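Local coordinates for adenosine monophosphate-protein transferase FICD homolog (Caenorhabditis elegans, PDB 5JJ6), which belongs to the Fic/DOC family of predominantly helical proteins and carries the Fido fold at its core, at residues B[263-275]-B[287-301]. Residues are numbered along the deposited sequence; the frame is centred on the assembly and turned at random.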
# COMPACT_ATOMS: atom_id res chain seq x y z
N PRO B 263 12.34 30.98 8.51
CA PRO B 263 11.61 29.73 8.37
C PRO B 263 11.13 29.48 6.93
O PRO B 263 11.20 28.35 6.46
CB PRO B 263 10.42 29.92 9.31
CG PRO B 263 10.93 30.80 10.36
CD PRO B 263 11.87 31.75 9.68
N ILE B 264 10.64 30.52 6.27
CA ILE B 264 10.16 30.37 4.89
C ILE B 264 11.28 29.97 3.94
O ILE B 264 11.13 29.08 3.11
CB ILE B 264 9.54 31.66 4.39
CG1 ILE B 264 8.29 32.00 5.19
CG2 ILE B 264 9.16 31.53 2.94
CD1 ILE B 264 7.60 33.25 4.70
N GLU B 265 12.42 30.63 4.06
CA GLU B 265 13.56 30.27 3.23
C GLU B 265 14.11 28.89 3.58
O GLU B 265 14.47 28.10 2.70
CB GLU B 265 14.63 31.34 3.35
CG GLU B 265 15.54 31.37 2.15
CD GLU B 265 16.38 32.62 2.10
OE1 GLU B 265 16.05 33.58 2.83
OE2 GLU B 265 17.36 32.63 1.32
N ARG B 266 14.17 28.60 4.88
CA ARG B 266 14.56 27.29 5.37
C ARG B 266 13.68 26.20 4.70
O ARG B 266 14.17 25.16 4.23
CB ARG B 266 14.45 27.25 6.90
CG ARG B 266 14.93 25.97 7.53
CD ARG B 266 15.23 26.15 9.01
NE ARG B 266 14.08 26.66 9.76
CZ ARG B 266 14.10 27.73 10.55
NH1 ARG B 266 15.22 28.43 10.69
NH2 ARG B 266 13.01 28.11 11.19
N ALA B 267 12.37 26.45 4.69
CA ALA B 267 11.39 25.55 4.08
C ALA B 267 11.60 25.37 2.57
O ALA B 267 11.61 24.24 2.06
CB ALA B 267 9.99 26.07 4.37
N ALA B 268 11.74 26.48 1.86
CA ALA B 268 11.98 26.41 0.43
C ALA B 268 13.25 25.61 0.11
O ALA B 268 13.28 24.76 -0.79
CB ALA B 268 12.07 27.81 -0.15
N ILE B 269 14.31 25.87 0.86
CA ILE B 269 15.57 25.20 0.60
C ILE B 269 15.44 23.70 0.91
O ILE B 269 15.99 22.87 0.19
CB ILE B 269 16.73 25.82 1.42
CG1 ILE B 269 16.97 27.27 1.00
CG2 ILE B 269 18.02 25.02 1.24
CD1 ILE B 269 17.91 28.01 1.94
N ALA B 270 14.72 23.37 1.97
CA ALA B 270 14.46 21.98 2.30
C ALA B 270 13.76 21.26 1.15
O ALA B 270 14.21 20.22 0.67
CB ALA B 270 13.63 21.89 3.53
N HIS B 271 12.64 21.84 0.72
CA HIS B 271 11.90 21.35 -0.43
C HIS B 271 12.82 21.08 -1.61
O HIS B 271 12.78 20.01 -2.22
CB HIS B 271 10.84 22.35 -0.84
CG HIS B 271 10.00 21.90 -1.98
ND1 HIS B 271 10.50 21.74 -3.26
CD2 HIS B 271 8.68 21.59 -2.06
CE1 HIS B 271 9.53 21.34 -4.06
NE2 HIS B 271 8.41 21.25 -3.36
N TYR B 272 13.65 22.07 -1.92
CA TYR B 272 14.55 22.02 -3.07
C TYR B 272 15.57 20.89 -2.95
O TYR B 272 15.78 20.10 -3.88
CB TYR B 272 15.28 23.36 -3.22
CG TYR B 272 16.26 23.39 -4.38
CD1 TYR B 272 15.81 23.25 -5.69
CD2 TYR B 272 17.62 23.51 -4.16
CE1 TYR B 272 16.68 23.26 -6.76
CE2 TYR B 272 18.52 23.51 -5.23
CZ TYR B 272 18.03 23.39 -6.52
OH TYR B 272 18.89 23.39 -7.60
N LYS B 273 16.21 20.83 -1.79
CA LYS B 273 17.22 19.81 -1.53
C LYS B 273 16.64 18.40 -1.64
O LYS B 273 17.23 17.54 -2.30
CB LYS B 273 17.86 20.02 -0.15
CG LYS B 273 18.74 21.29 -0.03
CD LYS B 273 19.64 21.23 1.21
CE LYS B 273 20.64 20.09 1.02
NZ LYS B 273 21.30 19.65 2.27
N LEU B 274 15.49 18.17 -1.01
CA LEU B 274 14.87 16.86 -1.05
C LEU B 274 14.47 16.50 -2.49
O LEU B 274 14.73 15.39 -2.97
CB LEU B 274 13.63 16.80 -0.14
CG LEU B 274 12.98 15.41 -0.02
CD1 LEU B 274 13.94 14.38 0.54
CD2 LEU B 274 11.74 15.44 0.81
N VAL B 275 13.85 17.45 -3.20
CA VAL B 275 13.44 17.18 -4.56
C VAL B 275 14.64 16.86 -5.46
O VAL B 275 14.54 16.04 -6.37
CB VAL B 275 12.68 18.38 -5.17
CG1 VAL B 275 12.58 18.25 -6.69
CG2 VAL B 275 11.30 18.50 -4.54
N THR B 287 6.15 14.34 -0.74
CA THR B 287 6.88 14.28 0.52
C THR B 287 7.65 15.57 0.78
O THR B 287 7.78 16.00 1.91
CB THR B 287 7.83 13.09 0.54
OG1 THR B 287 7.13 11.92 0.10
CG2 THR B 287 8.39 12.87 1.95
N ALA B 288 8.18 16.16 -0.29
CA ALA B 288 8.89 17.44 -0.23
C ALA B 288 7.97 18.59 0.19
O ALA B 288 8.39 19.49 0.93
CB ALA B 288 9.52 17.74 -1.57
N ARG B 289 6.76 18.62 -0.36
CA ARG B 289 5.81 19.65 0.05
C ARG B 289 5.43 19.41 1.49
O ARG B 289 5.16 20.34 2.25
CB ARG B 289 4.58 19.68 -0.87
CG ARG B 289 4.91 20.13 -2.27
CD ARG B 289 3.70 20.36 -3.14
NE ARG B 289 3.01 19.14 -3.54
CZ ARG B 289 3.47 18.29 -4.45
NH1 ARG B 289 4.64 18.52 -5.03
NH2 ARG B 289 2.78 17.20 -4.75
N LEU B 290 5.40 18.14 1.86
CA LEU B 290 5.06 17.77 3.23
C LEU B 290 6.12 18.31 4.17
O LEU B 290 5.81 18.93 5.18
CB LEU B 290 4.92 16.26 3.35
CG LEU B 290 3.91 15.76 4.37
CD1 LEU B 290 2.53 16.34 4.11
CD2 LEU B 290 3.89 14.25 4.33
N LEU B 291 7.38 18.07 3.82
CA LEU B 291 8.54 18.49 4.59
C LEU B 291 8.55 20.01 4.75
O LEU B 291 8.78 20.54 5.85
CB LEU B 291 9.82 18.03 3.91
CG LEU B 291 11.10 18.40 4.64
CD1 LEU B 291 10.98 18.02 6.11
CD2 LEU B 291 12.29 17.72 4.00
N LEU B 292 8.32 20.69 3.62
CA LEU B 292 8.14 22.13 3.61
C LEU B 292 7.16 22.51 4.70
O LEU B 292 7.47 23.32 5.60
CB LEU B 292 7.62 22.59 2.25
CG LEU B 292 7.50 24.07 1.89
CD1 LEU B 292 7.31 24.17 0.40
CD2 LEU B 292 6.33 24.75 2.57
N ASN B 293 5.99 21.89 4.63
CA ASN B 293 4.93 22.20 5.58
C ASN B 293 5.26 21.94 7.05
O ASN B 293 4.94 22.74 7.92
CB ASN B 293 3.68 21.41 5.23
CG ASN B 293 2.53 21.85 6.04
OD1 ASN B 293 2.18 23.04 6.04
ND2 ASN B 293 1.95 20.92 6.80
N LEU B 294 5.90 20.80 7.32
CA LEU B 294 6.37 20.47 8.65
C LEU B 294 7.24 21.60 9.17
O LEU B 294 6.97 22.16 10.23
CB LEU B 294 7.14 19.15 8.62
CG LEU B 294 8.00 18.79 9.83
CD1 LEU B 294 7.12 18.58 11.03
CD2 LEU B 294 8.79 17.54 9.52
N ILE B 295 8.28 21.95 8.42
CA ILE B 295 9.16 23.06 8.79
C ILE B 295 8.38 24.37 9.06
O ILE B 295 8.65 25.06 10.04
CB ILE B 295 10.18 23.33 7.70
CG1 ILE B 295 11.07 22.11 7.52
CG2 ILE B 295 11.02 24.55 8.03
CD1 ILE B 295 12.13 22.35 6.52
N MET B 296 7.42 24.69 8.21
CA MET B 296 6.65 25.91 8.38
C MET B 296 5.77 25.89 9.63
O MET B 296 5.55 26.92 10.25
CB MET B 296 5.77 26.15 7.16
CG MET B 296 6.54 26.51 5.95
SD MET B 296 7.01 28.21 6.16
CE MET B 296 5.44 29.05 5.94
N MET B 297 5.27 24.71 10.00
CA MET B 297 4.36 24.57 11.14
C MET B 297 5.13 24.61 12.46
O MET B 297 4.65 25.17 13.45
CB MET B 297 3.55 23.28 11.03
CG MET B 297 2.50 23.28 9.91
SD MET B 297 1.26 21.95 10.03
CE MET B 297 0.19 22.58 11.32
N ARG B 298 6.33 24.03 12.48
CA ARG B 298 7.13 24.06 13.69
C ARG B 298 7.62 25.47 13.99
O ARG B 298 8.18 25.73 15.05
CB ARG B 298 8.31 23.09 13.59
CG ARG B 298 7.85 21.70 13.24
CD ARG B 298 8.82 20.63 13.68
NE ARG B 298 10.21 21.03 13.50
CZ ARG B 298 11.17 20.69 14.35
NH1 ARG B 298 10.86 19.96 15.42
NH2 ARG B 298 12.42 21.09 14.14
N SER B 299 7.41 26.38 13.05
CA SER B 299 7.73 27.78 13.26
C SER B 299 6.46 28.59 13.42
O SER B 299 6.46 29.80 13.22
CB SER B 299 8.57 28.32 12.11
OG SER B 299 9.77 27.58 11.99
N GLY B 300 5.36 27.91 13.75
CA GLY B 300 4.13 28.60 14.09
C GLY B 300 3.19 28.96 12.95
O GLY B 300 2.27 29.75 13.16
N PHE B 301 3.42 28.44 11.76
CA PHE B 301 2.51 28.70 10.64
C PHE B 301 1.39 27.68 10.58
O PHE B 301 1.57 26.53 10.98
CB PHE B 301 3.26 28.70 9.30
CG PHE B 301 4.09 29.93 9.07
CD1 PHE B 301 5.38 30.01 9.56
CD2 PHE B 301 3.57 31.01 8.37
CE1 PHE B 301 6.14 31.14 9.36
CE2 PHE B 301 4.32 32.14 8.16
CZ PHE B 301 5.61 32.21 8.65
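Ala267 against Leu292 and Ala288 against His271 bring two antiparallel helices of the Fido fold close together: the axes of 263-275 and 287-297 come within 8.3 Å, their directions 157° apart. The CA atoms of Ala267 and Leu292 lie only 4.7 Å apart, and the small Ala267 CB sits among Leu292 CG, Ile295 CG2 and Met296 CG. One turn on, Ala270 CB receives Ile295 CD1, which the extended outer arm of the isoleucine (chi2 -177°) carries across the groove. Ala288 is hemmed in by Val275 CG2, Leu274 CD2 and His271. Ala288 CB lies over one face of the His271 ring in a CH-pi contact, 4.1 Å from its centroid, while Arg289 CG meets the same ring in plane at its edge. Histidine suits this buried place because the face of its aromatic ring packs on the alanine methyl while NE2 at its edge hydrogen-bonds to Tyr314 OH, a hydroxyl shared with Arg289 NH1. Arg289 NH2 hydrogen-bonds to Thr144 O, and a sulfate ion lies near this side chain.

The helices stand further apart at the other end, where the CA atoms of Pro263 and Met296 are 6.3 Å apart. Pro263, in the first turn of its helix, rests its ring against Ser299, both partly exposed, beside the buried Phe301. Here helix 284-297 stops in a Schellman motif, with Gly300 accepting the positive phi. Arg266 NH1 hydrogen-bonds to Thr258 O; Arg266 NH2 makes a weak bond, 3.4 Å long and bent to 139° at the hydrogen, to Ser299 OG in the guanidinium plane.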